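Local coordinates for protein SGNH-hydrolase family esterase (Altererythrobacter indicus, PDB 7C2A) that is an SGNH-hydrolase family esterase that hydrolyses carboxylic esters and may also act as a lysophospholipase, at residues Ile111-Pro119 against Phe130-Ala138. Residues are numbered along the deposited sequence; the frame is centred on the assembly and turned at random.
Sequences ILLMGMRAP and FDGIYPYLA
Tyr134 turns one face of its ring to the backbone of Gly115 and Met116, where strand 111-114 runs out into the loop, within the parallel-sheet alpha/beta fold of the SGNH hydrolases. This strand and helix 133-138 belong to a beta-alpha-beta crossover: the chain returns antiparallel (172°) over one face of the sheet before entering neighbouring strand 144-146. The tight part centres on the phenol ring. The bare CA of Gly115 lies over the ring face in a CH-pi contact, 4.3 Å from the Tyr134 centroid, and Met116 N sits over the ring centre on the same face. Ile133 CG1 lies over the opposite face, toward the ring's margin, Leu113 CD2 meets the edge, and Tyr134 OH reaches Leu79 O by a hydrogen bond. The branched, apolar side chain of Leu113 suits a helix-sheet interface; with CG anti to the backbone N (chi1 -167°), CD2 packs against both Tyr134 CD1 and Leu137 CB, 3.9 Å from the latter. Replacing the phenol of Tyr134 by an alanine is likely to open a gap beside Gly115 and Met116 and leave Leu79 O without its hydroxyl partner. Beyond Met116, whose CB touches Phe130 CE2 (3.8 Å), the contact turns polar and meets solvent. Arg117 lays its aliphatic CD 3.5 Å from Asp131 OD2, but the guanidinium points no N-H at that carboxylate. One water instead joins Arg117 NE, Met116 O and Asp131 O, and another links Ala118 O to Asp131 OD2. Asp131 suits this polar end: the syn lone pair of OD1 receives Ala118 N at 2.8 Å, nearly straight at 161°.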
loop_
_atom_site.group_PDB
_atom_site.type_symbol
_atom_site.label_atom_id
_atom_site.label_comp_id
_atom_site.label_asym_id
_atom_site.label_seq_id
_atom_site.Cartn_x
_atom_site.Cartn_y
_atom_site.Cartn_z
ATOM N N ILE A 111 13.596 -5.699 7.945
ATOM C CA ILE A 111 12.317 -5.523 7.265
ATOM C C ILE A 111 11.209 -5.294 8.284
ATOM O O ILE A 111 11.076 -6.053 9.254
ATOM C CB ILE A 111 11.962 -6.765 6.432
ATOM C CG1 ILE A 111 13.034 -7.054 5.383
ATOM C CG2 ILE A 111 10.587 -6.606 5.781
ATOM C CD1 ILE A 111 12.977 -8.470 4.866
ATOM N N LEU A 112 10.377 -4.291 8.023
ATOM C CA LEU A 112 9.067 -4.153 8.646
ATOM C C LEU A 112 8.021 -4.255 7.542
ATOM O O LEU A 112 8.036 -3.467 6.589
ATOM C CB LEU A 112 8.947 -2.816 9.375
ATOM C CG LEU A 112 7.582 -2.505 9.986
ATOM C CD1 LEU A 112 7.220 -3.528 11.046
ATOM C CD2 LEU A 112 7.578 -1.099 10.566
ATOM N N LEU A 113 7.118 -5.217 7.662
ATOM C CA LEU A 113 6.072 -5.450 6.679
ATOM C C LEU A 113 4.769 -4.814 7.145
ATOM O O LEU A 113 4.326 -5.062 8.266
ATOM C CB LEU A 113 5.879 -6.955 6.512
ATOM C CG LEU A 113 5.062 -7.464 5.328
ATOM C CD1 LEU A 113 5.677 -7.063 3.995
ATOM C CD2 LEU A 113 4.914 -8.975 5.403
ATOM N N MET A 114 4.160 -4.014 6.274
ATOM C CA MET A 114 2.856 -3.370 6.584
ATOM C C MET A 114 1.746 -4.285 6.056
ATOM O O MET A 114 1.615 -4.424 4.830
ATOM C CB MET A 114 2.765 -1.991 5.925
ATOM C CG MET A 114 3.749 -0.986 6.510
ATOM S SD MET A 114 3.639 -0.908 8.319
ATOM C CE MET A 114 4.260 0.745 8.626
ATOM N N GLY A 115 0.996 -4.910 6.965
ATOM C CA GLY A 115 -0.076 -5.846 6.579
ATOM C C GLY A 115 -1.231 -5.153 5.880
ATOM O O GLY A 115 -1.697 -4.121 6.372
ATOM N N MET A 116 -1.672 -5.719 4.758
ATOM C CA MET A 116 -2.833 -5.173 4.012
ATOM C C MET A 116 -4.018 -6.117 4.237
ATOM O O MET A 116 -3.789 -7.310 4.461
ATOM C CB MET A 116 -2.537 -5.052 2.513
ATOM C CG MET A 116 -1.305 -4.206 2.201
ATOM S SD MET A 116 -1.317 -2.541 2.932
ATOM C CE MET A 116 -2.743 -1.824 2.119
ATOM N N ARG A 117 -5.236 -5.586 4.181
ATOM C CA ARG A 117 -6.450 -6.410 4.416
ATOM C C ARG A 117 -7.411 -6.232 3.242
ATOM O O ARG A 117 -7.561 -5.109 2.747
ATOM C CB ARG A 117 -7.114 -6.015 5.738
ATOM C CG ARG A 117 -6.284 -6.368 6.962
ATOM C CD ARG A 117 -6.273 -7.865 7.204
ATOM N NE ARG A 117 -5.440 -8.229 8.338
ATOM C CZ ARG A 117 -5.760 -8.027 9.610
ATOM N NH1 ARG A 117 -6.914 -7.461 9.928
ATOM N NH2 ARG A 117 -4.922 -8.397 10.558
ATOM N N ALA A 118 -8.048 -7.325 2.844
ATOM C CA ALA A 118 -8.978 -7.257 1.702
ATOM C C ALA A 118 -10.352 -6.805 2.192
ATOM O O ALA A 118 -10.785 -7.235 3.270
ATOM C CB ALA A 118 -9.061 -8.613 1.043
ATOM N N PRO A 119 -11.081 -5.980 1.412
ATOM C CA PRO A 119 -12.438 -5.605 1.769
ATOM C C PRO A 119 -13.348 -6.778 1.369
ATOM O O PRO A 119 -12.979 -7.614 0.569
ATOM C CB PRO A 119 -12.682 -4.356 0.912
ATOM C CG PRO A 119 -11.867 -4.618 -0.323
ATOM C CD PRO A 119 -10.630 -5.337 0.177
ATOM N N PHE A 130 -5.962 -13.668 0.760
ATOM C CA PHE A 130 -5.119 -12.457 0.639
ATOM C C PHE A 130 -4.596 -12.026 2.012
ATOM O O PHE A 130 -3.393 -11.780 2.153
ATOM C CB PHE A 130 -5.937 -11.327 0.017
ATOM C CG PHE A 130 -5.173 -10.033 -0.046
ATOM C CD1 PHE A 130 -4.328 -9.779 -1.108
ATOM C CD2 PHE A 130 -5.264 -9.100 0.976
ATOM C CE1 PHE A 130 -3.607 -8.599 -1.167
ATOM C CE2 PHE A 130 -4.542 -7.919 0.916
ATOM C CZ PHE A 130 -3.719 -7.670 -0.157
ATOM N N ASP A 131 -5.477 -11.979 3.010
ATOM C CA ASP A 131 -5.061 -11.488 4.318
ATOM C C ASP A 131 -3.948 -12.343 4.905
ATOM O O ASP A 131 -3.054 -11.824 5.586
ATOM C CB ASP A 131 -6.247 -11.476 5.288
ATOM C CG ASP A 131 -7.254 -10.389 4.989
ATOM O OD1 ASP A 131 -7.083 -9.626 4.020
ATOM O OD2 ASP A 131 -8.237 -10.316 5.753
ATOM N N GLY A 132 -3.975 -13.651 4.645
ATOM C CA GLY A 132 -2.999 -14.546 5.244
ATOM C C GLY A 132 -1.605 -14.460 4.655
ATOM O O GLY A 132 -0.671 -15.026 5.232
ATOM N N ILE A 133 -1.422 -13.777 3.524
ATOM C CA ILE A 133 -0.076 -13.764 2.949
ATOM C C ILE A 133 0.893 -12.989 3.830
ATOM O O ILE A 133 2.081 -13.316 3.879
ATOM C CB ILE A 133 -0.036 -13.296 1.479
ATOM C CG1 ILE A 133 -0.226 -11.782 1.347
ATOM C CG2 ILE A 133 -1.032 -14.074 0.635
ATOM C CD1 ILE A 133 -0.126 -11.265 -0.085
ATOM N N TYR A 134 0.406 -11.975 4.558
ATOM C CA TYR A 134 1.318 -11.121 5.317
ATOM C C TYR A 134 1.903 -11.823 6.537
ATOM O O TYR A 134 3.135 -11.788 6.716
ATOM C CB TYR A 134 0.656 -9.769 5.623
ATOM C CG TYR A 134 0.373 -9.011 4.342
ATOM C CD1 TYR A 134 1.353 -8.227 3.743
ATOM C CD2 TYR A 134 -0.853 -9.125 3.695
ATOM C CE1 TYR A 134 1.125 -7.580 2.541
ATOM C CE2 TYR A 134 -1.094 -8.476 2.499
ATOM C CZ TYR A 134 -0.099 -7.708 1.926
ATOM O OH TYR A 134 -0.376 -7.086 0.736
ATOM N N PRO A 135 1.115 -12.473 7.402
ATOM C CA PRO A 135 1.742 -13.243 8.488
ATOM C C PRO A 135 2.641 -14.348 7.976
ATOM O O PRO A 135 3.676 -14.637 8.593
ATOM C CB PRO A 135 0.551 -13.790 9.289
ATOM C CG PRO A 135 -0.596 -12.943 8.921
ATOM C CD PRO A 135 -0.356 -12.451 7.531
ATOM N N TYR A 136 2.291 -14.962 6.849
ATOM C CA TYR A 136 3.149 -15.987 6.276
ATOM C C TYR A 136 4.506 -15.404 5.900
ATOM O O TYR A 136 5.558 -15.977 6.218
ATOM C CB TYR A 136 2.473 -16.603 5.051
ATOM C CG TYR A 136 3.380 -17.531 4.290
ATOM C CD1 TYR A 136 3.492 -18.868 4.650
ATOM C CD2 TYR A 136 4.123 -17.075 3.215
ATOM C CE1 TYR A 136 4.325 -19.722 3.962
ATOM C CE2 TYR A 136 4.963 -17.927 2.518
ATOM C CZ TYR A 136 5.053 -19.245 2.902
ATOM O OH TYR A 136 5.885 -20.095 2.211
ATOM N N LEU A 137 4.503 -14.266 5.203
ATOM C CA LEU A 137 5.752 -13.654 4.760
ATOM C C LEU A 137 6.593 -13.184 5.936
ATOM O O LEU A 137 7.823 -13.321 5.918
ATOM C CB LEU A 137 5.449 -12.470 3.849
ATOM C CG LEU A 137 4.882 -12.813 2.475
ATOM C CD1 LEU A 137 4.186 -11.592 1.872
ATOM C CD2 LEU A 137 5.981 -13.329 1.551
ATOM N N ALA A 138 5.954 -12.596 6.952
ATOM C CA ALA A 138 6.706 -12.099 8.098
ATOM C C ALA A 138 7.430 -13.234 8.804
ATOM O O ALA A 138 8.593 -13.088 9.200
ATOM C CB ALA A 138 5.773 -11.360 9.057
HETATM O O HOH W 1 -3.334 -9.215 6.433
HETATM O O HOH W 2 -10.015 -8.300 5.691
#